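Local structure of alpha-amylase (Eisenia fetida, 6M4K) at residues G266-N272 with F313-L317; V297-N301 with Y325-T329. The protein probably catalyses the endohydrolysis of alpha-1,4-glucosidic linkages in starch-like polysaccharides, as a calcium-binding TIM-barrel enzyme of glycoside hydrolase family 13. All coordinates share one frame; numbering follows the deposited sequence.

Contact 1 of 2, residues G266-N272 with F313-L317; sequences GNVVRKN and FGTIL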
loop_
_atom_site.group_PDB
_atom_site.type_symbol
_atom_site.label_atom_id
_atom_site.label_comp_id
_atom_site.label_asym_id
_atom_site.label_seq_id
_atom_site.Cartn_x
_atom_site.Cartn_y
_atom_site.Cartn_z
ATOM N N GLY A 266 -13.807 -0.797 -5.000
ATOM C CA GLY A 266 -14.082 0.424 -5.744
ATOM C C GLY A 266 -15.366 0.323 -6.544
ATOM O O GLY A 266 -16.239 1.192 -6.463
ATOM N N ASN A 267 -15.517 -0.765 -7.296
ATOM C CA ASN A 267 -16.745 -0.961 -8.061
ATOM C C ASN A 267 -17.966 -1.033 -7.153
ATOM O O ASN A 267 -19.028 -0.492 -7.488
ATOM C CB ASN A 267 -16.621 -2.222 -8.920
ATOM C CG ASN A 267 -15.843 -1.980 -10.197
ATOM O OD1 ASN A 267 -15.852 -0.868 -10.733
ATOM N ND2 ASN A 267 -15.166 -3.007 -10.695
ATOM N N VAL A 268 -17.850 -1.709 -6.008
ATOM C CA VAL A 268 -19.002 -1.871 -5.128
ATOM C C VAL A 268 -19.423 -0.532 -4.537
ATOM O O VAL A 268 -20.600 -0.154 -4.595
ATOM C CB VAL A 268 -18.726 -2.919 -4.035
ATOM C CG1 VAL A 268 -19.829 -2.869 -2.983
ATOM C CG2 VAL A 268 -18.642 -4.321 -4.649
ATOM N N VAL A 269 -18.474 0.206 -3.957
ATOM C CA VAL A 269 -18.828 1.462 -3.298
ATOM C C VAL A 269 -19.302 2.494 -4.313
ATOM O O VAL A 269 -20.182 3.315 -4.012
ATOM C CB VAL A 269 -17.667 1.955 -2.411
ATOM C CG1 VAL A 269 -17.955 3.344 -1.848
ATOM C CG2 VAL A 269 -17.439 0.967 -1.278
ATOM N N ARG A 270 -18.749 2.466 -5.522
ATOM C CA ARG A 270 -19.221 3.349 -6.585
ATOM C C ARG A 270 -20.553 2.905 -7.168
ATOM O O ARG A 270 -21.159 3.673 -7.930
ATOM C CB ARG A 270 -18.215 3.370 -7.724
ATOM C CG ARG A 270 -16.917 4.116 -7.424
ATOM C CD ARG A 270 -15.940 3.889 -8.536
ATOM N NE ARG A 270 -14.730 4.694 -8.415
ATOM C CZ ARG A 270 -14.605 5.936 -8.876
ATOM N NH1 ARG A 270 -15.626 6.531 -9.493
ATOM N NH2 ARG A 270 -13.458 6.582 -8.729
ATOM N N LYS A 271 -21.005 1.689 -6.862
ATOM C CA LYS A 271 -22.214 1.114 -7.455
ATOM C C LYS A 271 -22.100 0.995 -8.967
ATOM O O LYS A 271 -23.095 1.136 -9.684
ATOM C CB LYS A 271 -23.475 1.887 -7.070
ATOM C CG LYS A 271 -23.665 2.056 -5.597
ATOM C CD LYS A 271 -24.822 2.989 -5.356
ATOM C CE LYS A 271 -24.587 3.753 -4.100
ATOM N NZ LYS A 271 -25.594 4.823 -3.855
ATOM N N ASN A 272 -20.890 0.760 -9.464
ATOM C CA ASN A 272 -20.678 0.604 -10.895
ATOM C C ASN A 272 -21.443 -0.612 -11.401
ATOM O O ASN A 272 -21.459 -1.671 -10.761
ATOM C CB ASN A 272 -19.190 0.427 -11.199
ATOM C CG ASN A 272 -18.424 1.740 -11.181
ATOM O OD1 ASN A 272 -19.016 2.817 -11.242
ATOM N ND2 ASN A 272 -17.103 1.654 -11.124
ATOM N N PHE A 313 -9.685 5.567 -14.657
ATOM C CA PHE A 313 -10.132 6.399 -13.543
ATOM C C PHE A 313 -11.550 6.080 -13.063
ATOM O O PHE A 313 -12.086 6.807 -12.219
ATOM C CB PHE A 313 -10.012 7.885 -13.900
ATOM C CG PHE A 313 -8.618 8.431 -13.767
ATOM C CD1 PHE A 313 -8.083 8.691 -12.518
ATOM C CD2 PHE A 313 -7.848 8.691 -14.886
ATOM C CE1 PHE A 313 -6.803 9.195 -12.384
ATOM C CE2 PHE A 313 -6.564 9.198 -14.755
ATOM C CZ PHE A 313 -6.047 9.448 -13.503
ATOM N N GLY A 314 -12.157 5.007 -13.556
ATOM C CA GLY A 314 -13.564 4.763 -13.319
ATOM C C GLY A 314 -13.937 3.781 -12.224
ATOM O O GLY A 314 -15.128 3.564 -11.993
ATOM N N THR A 315 -12.961 3.209 -11.523
ATOM C CA THR A 315 -13.159 2.108 -10.576
ATOM C C THR A 315 -12.419 2.363 -9.266
ATOM O O THR A 315 -13.028 2.361 -8.191
ATOM C CB THR A 315 -12.725 0.760 -11.171
ATOM O OG1 THR A 315 -13.636 0.371 -12.209
ATOM C CG2 THR A 315 -12.713 -0.328 -10.098
ATOM N N ILE A 316 -11.106 2.595 -9.342
ATOM C CA ILE A 316 -10.321 2.812 -8.131
ATOM C C ILE A 316 -10.803 4.061 -7.402
ATOM O O ILE A 316 -11.089 5.097 -8.018
ATOM C CB ILE A 316 -8.828 2.895 -8.493
ATOM C CG1 ILE A 316 -8.339 1.585 -9.127
ATOM C CG2 ILE A 316 -7.990 3.234 -7.260
ATOM C CD1 ILE A 316 -8.565 0.339 -8.256
ATOM N N LEU A 317 -10.893 3.974 -6.080
ATOM C CA LEU A 317 -11.219 5.121 -5.248
ATOM C C LEU A 317 -9.952 5.715 -4.646
ATOM O O LEU A 317 -9.025 4.990 -4.262
ATOM C CB LEU A 317 -12.195 4.724 -4.141
ATOM C CG LEU A 317 -13.601 4.406 -4.644
ATOM C CD1 LEU A 317 -14.428 3.714 -3.564
ATOM C CD2 LEU A 317 -14.284 5.704 -5.116
#
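The guanidinium of Arg270 lies between Leu317 on one face, where CD2 comes to 3.5 Å from Arg270 NE, and the backbone at Thr315 N, 3.8 Å above the opposite face toward its rim. Its edge is turned to Ile316 O, which Arg270 NH2 meets from above the carbonyl plane at 2.9 Å, with an N-H...O angle of 160°. A weak bond runs from Arg270 NE to Thr315 O (2.9 Å). The chain, extended from CG to NE, carries the group off the helix to the carbonyls of two successive residues. ND2 of Asn272 donates to Asn267 OD1 at 2.8 Å, almost within its own amide plane and in the carbonyl plane of Asn267; a bond to Gly314 O, tilted off the amide plane, is less certain, because Gly314 has two conformers.

Helix 259-270 ends here in a Schellman motif, with Lys271 at positive phi, and this turn folds Asn272 back beside Asn267. The site thus joins this outer barrel helix to the long loop after strand 295-297, at the end of its glycine-rich part. Thr315 OG1 gives Asn267 OD1 a second donor at 2.9 Å, tilted 26° from the carbonyl plane. One turn before Arg270, Gly266 CA makes a CA-H...O contact with Thr315 O at 3.3 Å. The Leu317 side chain crosses that of Val269 at about a right angle, its CD1 3.9 Å from Val269 CB.

Contact 2 of 2, residues V297-N301 with Y325-T329; sequences VFIDN and YKIAT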
loop_
_atom_site.group_PDB
_atom_site.type_symbol
_atom_site.label_atom_id
_atom_site.label_comp_id
_atom_site.label_asym_id
_atom_site.label_seq_id
_atom_site.Cartn_x
_atom_site.Cartn_y
_atom_site.Cartn_z
ATOM N N VAL A 297 -3.405 -5.930 1.002
ATOM C CA VAL A 297 -4.610 -5.317 0.456
ATOM C C VAL A 297 -4.574 -3.810 0.695
ATOM O O VAL A 297 -3.900 -3.309 1.596
ATOM C CB VAL A 297 -5.915 -5.951 1.002
ATOM C CG1 VAL A 297 -5.910 -7.458 0.763
ATOM C CG2 VAL A 297 -6.098 -5.672 2.484
ATOM N N PHE A 298 -5.329 -3.093 -0.137
ATOM C CA PHE A 298 -5.277 -1.631 -0.172
ATOM C C PHE A 298 -6.363 -1.141 -1.119
ATOM O O PHE A 298 -6.712 -1.822 -2.088
ATOM C CB PHE A 298 -3.891 -1.122 -0.643
ATOM C CG PHE A 298 -3.423 -1.771 -1.916
ATOM C CD1 PHE A 298 -2.813 -3.019 -1.878
ATOM C CD2 PHE A 298 -3.629 -1.177 -3.155
ATOM C CE1 PHE A 298 -2.417 -3.662 -3.043
ATOM C CE2 PHE A 298 -3.206 -1.812 -4.330
ATOM C CZ PHE A 298 -2.606 -3.062 -4.268
ATOM N N ILE A 299 -6.885 0.058 -0.838
ATOM C CA ILE A 299 -7.892 0.650 -1.716
ATOM C C ILE A 299 -7.256 1.200 -2.987
ATOM O O ILE A 299 -7.769 0.981 -4.096
ATOM C CB ILE A 299 -8.714 1.708 -0.959
ATOM C CG1 ILE A 299 -9.422 1.057 0.237
ATOM C CG2 ILE A 299 -9.717 2.406 -1.898
ATOM C CD1 ILE A 299 -10.279 -0.168 -0.101
ATOM N N ASP A 300 -6.142 1.922 -2.846
ATOM C CA ASP A 300 -5.417 2.466 -3.987
ATOM C C ASP A 300 -3.929 2.427 -3.683
ATOM O O ASP A 300 -3.516 2.270 -2.531
ATOM C CB ASP A 300 -5.889 3.892 -4.395
ATOM C CG ASP A 300 -5.571 4.964 -3.360
ATOM O OD1 ASP A 300 -5.498 4.672 -2.147
ATOM O OD2 ASP A 300 -5.429 6.149 -3.768
ATOM N N ASN A 301 -3.119 2.557 -4.734
ATOM C CA ASN A 301 -1.677 2.724 -4.603
ATOM C C ASN A 301 -1.235 3.905 -5.470
ATOM O O ASN A 301 -2.055 4.588 -6.105
ATOM C CB ASN A 301 -0.906 1.421 -4.887
ATOM C CG ASN A 301 -0.789 1.101 -6.368
ATOM O OD1 ASN A 301 -1.444 1.723 -7.212
ATOM N ND2 ASN A 301 0.058 0.122 -6.696
ATOM N N TYR A 325 -14.108 7.020 -0.752
ATOM C CA TYR A 325 -12.835 6.441 -0.329
ATOM C C TYR A 325 -12.840 6.098 1.151
ATOM O O TYR A 325 -12.320 5.050 1.557
ATOM C CB TYR A 325 -11.759 7.472 -0.607
ATOM C CG TYR A 325 -10.319 7.052 -0.444
ATOM C CD1 TYR A 325 -9.742 6.093 -1.270
ATOM C CD2 TYR A 325 -9.503 7.690 0.474
ATOM C CE1 TYR A 325 -8.395 5.757 -1.153
ATOM C CE2 TYR A 325 -8.164 7.362 0.595
ATOM C CZ TYR A 325 -7.622 6.393 -0.212
ATOM O OH TYR A 325 -6.282 6.119 -0.086
ATOM N N LYS A 326 -13.420 6.963 1.977
ATOM C CA LYS A 326 -13.498 6.672 3.401
ATOM C C LYS A 326 -14.423 5.496 3.674
ATOM O O LYS A 326 -14.171 4.705 4.590
ATOM C CB LYS A 326 -13.962 7.906 4.171
ATOM C CG LYS A 326 -12.904 8.986 4.272
ATOM C CD LYS A 326 -13.429 10.182 5.043
ATOM C CE LYS A 326 -14.326 11.034 4.179
ATOM N NZ LYS A 326 -14.767 12.254 4.921
ATOM N N ILE A 327 -15.518 5.377 2.917
ATOM C CA ILE A 327 -16.408 4.230 3.089
ATOM C C ILE A 327 -15.669 2.933 2.775
ATOM O O ILE A 327 -15.718 1.964 3.541
ATOM C CB ILE A 327 -17.666 4.387 2.219
ATOM C CG1 ILE A 327 -18.515 5.551 2.730
ATOM C CG2 ILE A 327 -18.471 3.092 2.225
ATOM C CD1 ILE A 327 -19.650 5.929 1.783
ATOM N N ALA A 328 -14.993 2.893 1.628
ATOM C CA ALA A 328 -14.266 1.690 1.232
ATOM C C ALA A 328 -13.168 1.353 2.233
ATOM O O ALA A 328 -12.968 0.180 2.570
ATOM C CB ALA A 328 -13.668 1.890 -0.159
ATOM N N THR A 329 -12.429 2.365 2.699
ATOM C CA THR A 329 -11.350 2.125 3.656
ATOM C C THR A 329 -11.907 1.655 4.992
ATOM O O THR A 329 -11.345 0.749 5.621
ATOM C CB THR A 329 -10.492 3.386 3.822
ATOM O OG1 THR A 329 -9.944 3.778 2.555
ATOM C CG2 THR A 329 -9.349 3.123 4.799
#
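Ile299 and Thr329 bring the two backbones nearest, with CA atoms 6.6 Å apart; a single helical conformation at Ile299, between extended residues, lets both Ile299 and Asp300 direct their CB atoms to the helix. The polar link is made by Tyr325 OH, which donates to Asp300 OD1 at 2.6 Å. OD1 sits at the hydroxyl edge of the ring, close to the ring plane, while the carboxylate plane is turned 79° from the ring; OD1 is met on the syn side, 27° out of the carboxylate plane. With CG anti to the backbone N (chi1 -171°), the tyrosine reaches off the helix to this buried acid. Asp300 OD2 accepts from Gln305 NE2, so both carboxylate oxygens have a donor.

Ile299 divides its branches among three helix residues. CG2 lies 3.7 Å from Tyr325 CE1, CD1 reaches Ala328 CB at 4.0 Å, and CG1 passes 3.6 Å from Thr329 OG1. That hydroxyl stands over the centre of one face of the Tyr325 ring, 4.2 Å above its plane, and donates to Tyr325 O at 2.9 Å. Thr329 N bonds to the same carbonyl from the other face, so one turn of helix fixes the threonine above the ring.

Segment 297-301 starts at the last residue of barrel strand 295-297 and runs into the Asn-His-Asp sequence of the fourth conserved region of family 13. Around the pair, Ile299 also packs on Leu265 of helix 259-270, and Ala328 on Val269 of that helix. Tyr325 also touches Met343 of the next barrel strand, 339-344, and Met391 of helix 389-401.

The two contacts, with centres about 10 Å apart, share the long connection between strand 295-297 and helix 322-334: contact 2 uses its beginning and the helix it leads to, while contact 1 ties a later part of it to helix 259-270. They meet directly where Leu317 O packs 3.3 Å from Tyr325 CE1 and Ile316 CG2 lies 3.6 Å from Asp300 CB. Val269 and Leu317 of contact 1 also both touch Ala328 of contact 2. Both lie away from the calcium site, but segment 297-301 leads into the Asn-His-Asp sequence, which, as in relatives, probably belongs to the active site. A sulfate, probably from the crystallisation liquor, lies about 6 Å from the side chain of Leu317.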